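Local coordinates for protein putative thioesterase II (Thermobifida fusca, PDB 3BBJ) that probably hydrolyses acyl thioesters such as acyl-CoA, using a pair of hot-dog domains in one chain, at residues S62-P68 and R99-T105; W212-V218 and Q266-R272. Numbering follows the deposited sequence.

Contact 1 of 2, residues S62-P68 and R99-T105; sequences SYHFHRP and RTILTGT. With SO4 (sulfate ion), chain C.
Residues 62-65 and 99-105 run antiparallel as neighbouring strands, with axes 4.6 Å apart at 163°. Ser62 with Thr105 and His64 with Thr103 are hydrogen-bonded pairs. Their N...O distances are Ser62 N to Thr105 O 3.0 Å, Thr105 N to Ser62 O 2.9 Å, His64 N to Thr103 O 2.8 Å and Thr103 N to His64 O 3.0 Å. Tyr63-Gly104 and Phe65-Leu102 are the non-hydrogen-bonded pairs between and beyond them. A classic beta bulge follows. His66 N (2.7 Å) and Arg67 N (3.0 Å) both donate to Ile101 O, and His66 has phi/psi -100/-46.

Tyr63, His64, Phe65 and His66 all have chi1 m. The Tyr63 ring crosses Gly104, with Tyr63 CD1 3.5 Å from Gly104 CA; a beta carbon there would clash with it. Leu102 (chi1 t, chi2 p) lays CD1 over one face of the Phe65 ring. Ser62 (chi1 p), His64, Thr103 (chi1 t) and Thr105 (chi1 m) share the other face of the sheet. There Ser62 OG and His64 NE2 hydrogen-bond to His64 and Ser62 of the second subunit, respectively.

Arg67 (chi1 m, chi2 and chi3 t) reaches across to the partner strand. Arg67 NH1 donates to Thr100 O at 2.7 Å. Arg67 NH2 donates to sulfate O3 at 3.2 Å, and Arg67 NE weakly to sulfate O1 at 3.3 Å. Arg99 (chi1 m) flanks this ion, which probably came from the crystallisation liquor.

Tyr63, Phe65 and Leu102 pack on helix 38-51. An antiparallel sheet wrapped round a long helix is the hallmark of the hot-dog fold.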
loop_
_atom_site.group_PDB
_atom_site.type_symbol
_atom_site.label_atom_id
_atom_site.label_comp_id
_atom_site.label_asym_id
_atom_site.label_seq_id
_atom_site.Cartn_x
_atom_site.Cartn_y
_atom_site.Cartn_z
ATOM N N SER A 62 -7.226 -0.808 0.928
ATOM C CA SER A 62 -6.385 -0.283 2.010
ATOM C C SER A 62 -7.118 -0.379 3.334
ATOM O O SER A 62 -8.239 0.142 3.486
ATOM C CB SER A 62 -6.026 1.176 1.773
ATOM O OG SER A 62 -7.132 1.878 1.249
ATOM N N TYR A 63 -6.459 -1.016 4.299
ATOM C CA TYR A 63 -7.047 -1.263 5.592
ATOM C C TYR A 63 -6.176 -0.688 6.707
ATOM O O TYR A 63 -4.948 -0.884 6.732
ATOM C CB TYR A 63 -7.191 -2.766 5.812
ATOM C CG TYR A 63 -8.096 -3.512 4.846
ATOM C CD1 TYR A 63 -9.458 -3.629 5.105
ATOM C CD2 TYR A 63 -7.580 -4.172 3.727
ATOM C CE1 TYR A 63 -10.291 -4.308 4.266
ATOM C CE2 TYR A 63 -8.417 -4.888 2.876
ATOM C CZ TYR A 63 -9.784 -4.934 3.151
ATOM O OH TYR A 63 -10.656 -5.621 2.342
ATOM N N HIS A 64 -6.833 -0.007 7.645
ATOM C CA HIS A 64 -6.177 0.514 8.851
ATOM C C HIS A 64 -6.746 -0.193 10.066
ATOM O O HIS A 64 -7.955 -0.200 10.242
ATOM C CB HIS A 64 -6.356 2.021 8.933
ATOM C CG HIS A 64 -5.473 2.759 7.979
ATOM N ND1 HIS A 64 -4.318 3.392 8.377
ATOM C CD2 HIS A 64 -5.533 2.898 6.631
ATOM C CE1 HIS A 64 -3.743 3.943 7.322
ATOM N NE2 HIS A 64 -4.451 3.646 6.249
ATOM N N PHE A 65 -5.871 -0.800 10.874
ATOM C CA PHE A 65 -6.260 -1.638 12.021
ATOM C C PHE A 65 -6.149 -0.833 13.281
ATOM O O PHE A 65 -5.081 -0.326 13.589
ATOM C CB PHE A 65 -5.346 -2.869 12.138
ATOM C CG PHE A 65 -5.495 -3.824 11.004
ATOM C CD1 PHE A 65 -4.848 -3.600 9.806
ATOM C CD2 PHE A 65 -6.318 -4.942 11.121
ATOM C CE1 PHE A 65 -5.033 -4.477 8.723
ATOM C CE2 PHE A 65 -6.485 -5.826 10.053
ATOM C CZ PHE A 65 -5.848 -5.592 8.857
ATOM N N HIS A 66 -7.243 -0.722 14.022
ATOM C CA HIS A 66 -7.269 0.121 15.210
ATOM C C HIS A 66 -7.103 -0.675 16.492
ATOM O O HIS A 66 -6.319 -0.273 17.376
ATOM C CB HIS A 66 -8.579 0.910 15.265
ATOM C CG HIS A 66 -8.845 1.703 14.028
ATOM N ND1 HIS A 66 -7.915 2.557 13.482
ATOM C CD2 HIS A 66 -9.935 1.773 13.230
ATOM C CE1 HIS A 66 -8.423 3.128 12.408
ATOM N NE2 HIS A 66 -9.646 2.658 12.226
ATOM N N ARG A 67 -7.846 -1.787 16.575
ATOM C CA ARG A 67 -7.887 -2.650 17.756
ATOM C C ARG A 67 -8.099 -4.102 17.375
ATOM O O ARG A 67 -8.672 -4.386 16.317
ATOM C CB ARG A 67 -9.083 -2.290 18.647
ATOM C CG ARG A 67 -9.098 -0.902 19.242
ATOM C CD ARG A 67 -10.424 -0.638 19.928
ATOM N NE ARG A 67 -10.503 0.755 20.368
ATOM C CZ ARG A 67 -10.852 1.792 19.603
ATOM N NH1 ARG A 67 -11.179 1.632 18.328
ATOM N NH2 ARG A 67 -10.873 3.014 20.127
ATOM N N PRO A 68 -7.669 -5.035 18.251
ATOM C CA PRO A 68 -7.927 -6.461 18.017
ATOM C C PRO A 68 -9.390 -6.796 18.191
ATOM O O PRO A 68 -10.045 -6.199 19.037
ATOM C CB PRO A 68 -7.161 -7.143 19.152
ATOM C CG PRO A 68 -7.152 -6.124 20.245
ATOM C CD PRO A 68 -6.917 -4.833 19.506
ATOM N N ARG A 99 -16.801 -0.625 19.742
ATOM C CA ARG A 99 -15.504 -0.049 19.385
ATOM C C ARG A 99 -15.125 -0.403 17.951
ATOM O O ARG A 99 -15.427 -1.514 17.485
ATOM C CB ARG A 99 -14.438 -0.524 20.379
ATOM C CG ARG A 99 -14.565 0.146 21.763
ATOM C CD ARG A 99 -13.656 -0.468 22.831
ATOM N NE ARG A 99 -14.042 -1.846 23.166
ATOM C CZ ARG A 99 -13.600 -2.541 24.222
ATOM N NH1 ARG A 99 -12.743 -1.999 25.089
ATOM N NH2 ARG A 99 -14.027 -3.792 24.419
ATOM N N THR A 100 -14.493 0.543 17.250
ATOM C CA THR A 100 -14.041 0.288 15.887
ATOM C C THR A 100 -12.795 -0.600 15.911
ATOM O O THR A 100 -11.852 -0.361 16.643
ATOM C CB THR A 100 -13.787 1.580 15.057
ATOM O OG1 THR A 100 -12.872 2.438 15.747
ATOM C CG2 THR A 100 -15.091 2.330 14.799
ATOM N N ILE A 101 -12.820 -1.644 15.097
ATOM C CA ILE A 101 -11.734 -2.607 15.028
ATOM C C ILE A 101 -10.762 -2.241 13.889
ATOM O O ILE A 101 -9.546 -2.080 14.090
ATOM C CB ILE A 101 -12.326 -4.022 14.779
ATOM C CG1 ILE A 101 -13.365 -4.374 15.865
ATOM C CG2 ILE A 101 -11.222 -5.094 14.647
ATOM C CD1 ILE A 101 -12.845 -4.380 17.305
ATOM N N LEU A 102 -11.356 -2.051 12.714
ATOM C CA LEU A 102 -10.657 -1.975 11.459
ATOM C C LEU A 102 -11.497 -1.220 10.451
ATOM O O LEU A 102 -12.713 -1.368 10.433
ATOM C CB LEU A 102 -10.499 -3.413 10.952
ATOM C CG LEU A 102 -9.835 -3.679 9.599
ATOM C CD1 LEU A 102 -8.387 -3.191 9.644
ATOM C CD2 LEU A 102 -9.916 -5.148 9.296
ATOM N N THR A 103 -10.846 -0.412 9.612
ATOM C CA THR A 103 -11.519 0.233 8.484
ATOM C C THR A 103 -10.766 -0.040 7.183
ATOM O O THR A 103 -9.545 -0.057 7.154
ATOM C CB THR A 103 -11.697 1.740 8.665
ATOM O OG1 THR A 103 -12.475 2.246 7.574
ATOM C CG2 THR A 103 -10.370 2.455 8.701
ATOM N N GLY A 104 -11.536 -0.292 6.125
ATOM C CA GLY A 104 -11.008 -0.510 4.792
ATOM C C GLY A 104 -11.671 0.416 3.782
ATOM O O GLY A 104 -12.815 0.832 3.974
ATOM N N THR A 105 -10.919 0.815 2.751
ATOM C CA THR A 105 -11.491 1.534 1.619
ATOM C C THR A 105 -11.067 0.703 0.422
ATOM O O THR A 105 -9.930 0.273 0.336
ATOM C CB THR A 105 -11.036 2.990 1.552
ATOM O OG1 THR A 105 -11.327 3.612 2.810
ATOM C CG2 THR A 105 -11.771 3.752 0.421
HETATM S S SO4 C . -9.766 2.157 23.830
HETATM O O1 SO4 C . -8.753 1.341 23.154
HETATM O O2 SO4 C . -9.305 2.431 25.194
HETATM O O3 SO4 C . -9.937 3.433 23.134
HETATM O O4 SO4 C . -11.052 1.451 23.858
#

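Contact 2 of 2, residues W212-V218 and Q266-R272; sequences WSWAPTV and QLARVGR. With SO4 (sulfate ion), chain H.
Trp212 (chi1 m, chi2 95°) lays its indole over Val270 and Gly271. Val270 CG1 sits 3.4 Å from the centroid of the Trp212 five-membered ring, a CH-pi contact. Gly271 CA (phi/psi 73/23) is 3.4 Å from Trp212 CH2.

Residues 212-218 enter strand 217-224, turning a corner at Val218, and run antiparallel beside the end of strand 260-269 in the second hot-dog half. Ala215 lies opposite Val270 (CA-CA 5.0 Å) and Thr217 opposite Ala268 (CA-CA 4.6 Å). Val218 N donates to Leu267 O at 2.9 Å. Thr217 OG1 (chi1 m) donates to Gln266 OE1 at 2.6 Å; Gln266 NE2 bonds Asp200.

One water joins Trp214 O to Gly271 N. Another joins Pro216 O, Arg269 N and Arg272 NH1, and a third links Thr217 O to Arg272 NH1. A sulfate, probably from the crystallisation liquor, takes Arg272 NE on O1 and Arg272 NH2 on O4, each at 2.9 Å.

With two direct hydrogen bonds, the exposed tail is held largely by water bridges and CH-pi contact with Trp212.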
loop_
_atom_site.group_PDB
_atom_site.type_symbol
_atom_site.label_atom_id
_atom_site.label_comp_id
_atom_site.label_asym_id
_atom_site.label_seq_id
_atom_site.Cartn_x
_atom_site.Cartn_y
_atom_site.Cartn_z
ATOM N N TRP A 212 10.874 -11.294 17.531
ATOM C CA TRP A 212 9.434 -11.128 17.705
ATOM C C TRP A 212 8.799 -12.002 16.647
ATOM O O TRP A 212 9.161 -11.910 15.467
ATOM C CB TRP A 212 8.995 -9.698 17.459
ATOM C CG TRP A 212 9.205 -8.789 18.601
ATOM C CD1 TRP A 212 10.270 -7.970 18.810
ATOM C CD2 TRP A 212 8.294 -8.560 19.679
ATOM N NE1 TRP A 212 10.089 -7.258 19.967
ATOM C CE2 TRP A 212 8.883 -7.601 20.521
ATOM C CE3 TRP A 212 7.031 -9.071 20.011
ATOM C CZ2 TRP A 212 8.262 -7.140 21.681
ATOM C CZ3 TRP A 212 6.414 -8.622 21.173
ATOM C CH2 TRP A 212 7.034 -7.667 21.992
ATOM N N SER A 213 7.849 -12.836 17.065
ATOM C CA SER A 213 7.219 -13.775 16.153
ATOM C C SER A 213 5.996 -13.207 15.456
ATOM O O SER A 213 5.500 -13.818 14.510
ATOM C CB SER A 213 6.844 -15.054 16.892
ATOM O OG SER A 213 8.024 -15.613 17.470
ATOM N N TRP A 214 5.557 -12.022 15.881
ATOM C CA TRP A 214 4.325 -11.427 15.380
ATOM C C TRP A 214 4.256 -9.942 15.731
ATOM O O TRP A 214 4.963 -9.477 16.627
ATOM C CB TRP A 214 3.131 -12.131 16.040
ATOM C CG TRP A 214 2.823 -11.594 17.406
ATOM C CD1 TRP A 214 3.529 -11.794 18.562
ATOM C CD2 TRP A 214 1.738 -10.738 17.742
ATOM N NE1 TRP A 214 2.937 -11.120 19.604
ATOM C CE2 TRP A 214 1.832 -10.462 19.122
ATOM C CE3 TRP A 214 0.679 -10.182 17.008
ATOM C CZ2 TRP A 214 0.910 -9.648 19.782
ATOM C CZ3 TRP A 214 -0.238 -9.373 17.667
ATOM C CH2 TRP A 214 -0.118 -9.119 19.042
ATOM N N ALA A 215 3.395 -9.207 15.045
ATOM C CA ALA A 215 3.124 -7.815 15.383
ATOM C C ALA A 215 1.723 -7.500 14.936
ATOM O O ALA A 215 1.258 -8.014 13.919
ATOM C CB ALA A 215 4.123 -6.861 14.706
ATOM N N PRO A 216 1.020 -6.664 15.690
ATOM C CA PRO A 216 -0.244 -6.300 15.073
ATOM C C PRO A 216 -0.002 -5.419 13.853
ATOM O O PRO A 216 0.901 -4.554 13.862
ATOM C CB PRO A 216 -0.992 -5.520 16.161
ATOM C CG PRO A 216 -0.104 -5.487 17.363
ATOM C CD PRO A 216 1.235 -6.045 17.005
ATOM N N THR A 217 -0.778 -5.684 12.799
ATOM C CA THR A 217 -0.720 -4.890 11.579
ATOM C C THR A 217 -1.222 -3.504 11.868
ATOM O O THR A 217 -2.201 -3.324 12.583
ATOM C CB THR A 217 -1.587 -5.479 10.459
ATOM O OG1 THR A 217 -1.218 -6.838 10.264
ATOM C CG2 THR A 217 -1.384 -4.721 9.156
ATOM N N VAL A 218 -0.528 -2.516 11.313
ATOM C CA VAL A 218 -0.966 -1.145 11.416
ATOM C C VAL A 218 -1.721 -0.785 10.136
ATOM O O VAL A 218 -2.812 -0.214 10.211
ATOM C CB VAL A 218 0.197 -0.198 11.673
ATOM C CG1 VAL A 218 -0.279 1.232 11.523
ATOM C CG2 VAL A 218 0.772 -0.461 13.062
ATOM N N GLN A 266 2.152 -4.741 3.907
ATOM C CA GLN A 266 1.671 -4.232 5.213
ATOM C C GLN A 266 2.829 -3.604 6.001
ATOM O O GLN A 266 4.011 -3.933 5.757
ATOM C CB GLN A 266 0.921 -5.272 6.078
ATOM C CG GLN A 266 1.708 -6.464 6.586
ATOM C CD GLN A 266 0.993 -7.220 7.716
ATOM O OE1 GLN A 266 1.003 -6.792 8.868
ATOM N NE2 GLN A 266 0.403 -8.375 7.390
ATOM N N LEU A 267 2.469 -2.687 6.904
ATOM C CA LEU A 267 3.409 -2.065 7.844
ATOM C C LEU A 267 2.936 -2.339 9.269
ATOM O O LEU A 267 1.761 -2.148 9.604
ATOM C CB LEU A 267 3.509 -0.544 7.630
ATOM C CG LEU A 267 4.709 0.132 8.301
ATOM C CD1 LEU A 267 6.013 -0.190 7.509
ATOM C CD2 LEU A 267 4.538 1.641 8.461
ATOM N N ALA A 268 3.852 -2.780 10.120
ATOM C CA ALA A 268 3.505 -3.097 11.509
ATOM C C ALA A 268 4.666 -2.753 12.432
ATOM O O ALA A 268 5.835 -2.736 12.009
ATOM C CB ALA A 268 3.121 -4.563 11.650
ATOM N N ARG A 269 4.330 -2.437 13.688
ATOM C CA ARG A 269 5.339 -2.187 14.692
ATOM C C ARG A 269 5.316 -3.215 15.816
ATOM O O ARG A 269 4.315 -3.364 16.549
ATOM C CB ARG A 269 5.233 -0.815 15.318
ATOM C CG ARG A 269 6.565 -0.462 16.009
ATOM C CD ARG A 269 6.492 0.776 16.841
ATOM N NE ARG A 269 7.843 1.169 17.239
ATOM C CZ ARG A 269 8.155 1.841 18.347
ATOM N NH1 ARG A 269 7.223 2.183 19.237
ATOM N NH2 ARG A 269 9.427 2.139 18.584
ATOM N N VAL A 270 6.451 -3.902 15.924
ATOM C CA VAL A 270 6.773 -4.807 17.030
ATOM C C VAL A 270 6.487 -4.221 18.430
ATOM O O VAL A 270 6.563 -3.008 18.649
ATOM C CB VAL A 270 8.267 -5.203 16.909
ATOM C CG1 VAL A 270 9.031 -4.939 18.184
ATOM C CG2 VAL A 270 8.384 -6.621 16.414
ATOM N N GLY A 271 6.130 -5.091 19.371
ATOM C CA GLY A 271 5.924 -4.677 20.766
ATOM C C GLY A 271 4.676 -3.863 21.076
ATOM O O GLY A 271 4.634 -3.144 22.070
ATOM N N ARG A 272 3.661 -3.985 20.225
ATOM C CA ARG A 272 2.360 -3.333 20.413
ATOM C C ARG A 272 1.280 -4.400 20.612
ATOM O O ARG A 272 1.465 -5.605 20.362
ATOM C CB ARG A 272 1.980 -2.522 19.169
ATOM C CG ARG A 272 2.467 -1.113 19.121
ATOM C CD ARG A 272 1.894 -0.422 17.876
ATOM N NE ARG A 272 0.493 0.004 18.030
ATOM C CZ ARG A 272 -0.558 -0.450 17.334
ATOM N NH1 ARG A 272 -0.439 -1.351 16.364
ATOM N NH2 ARG A 272 -1.763 0.042 17.594
ATOM O OXT ARG A 272 0.155 -4.074 20.987
HETATM S S SO4 H . -1.172 2.037 20.749
HETATM O O1 SO4 H . 0.060 1.257 20.654
HETATM O O2 SO4 H . -1.551 2.221 22.160
HETATM O O3 SO4 H . -0.958 3.330 20.078
HETATM O O4 SO4 H . -2.264 1.313 20.135
HETATM O O HOH W 1 4.735 -7.425 18.356
HETATM O O HOH W 2 1.954 -2.709 15.342
HETATM O O HOH W 3 -3.087 -1.697 14.743
#

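How the contacts relate
Both segments of contact 1 precede both of contact 2 along the chain. Their centres lie about 14 Å apart. Contact 1 belongs to the N-terminal acyl-CoA thioesterase domain and contact 2 to the C-terminal one. One antiparallel sheet carries both. In it strand 57-65 is flanked by 99-109 and 217-224, and 217-224 is followed by 260-269. The contacts touch where Phe65 N lies 3.2 Å from Val218 O, a probable hydrogen bond. This seam joins the sheets of the two halves, consistent with a double hot-dog chain. Both contacts also reach the second subunit, so the continuous sheet takes part in the dimer.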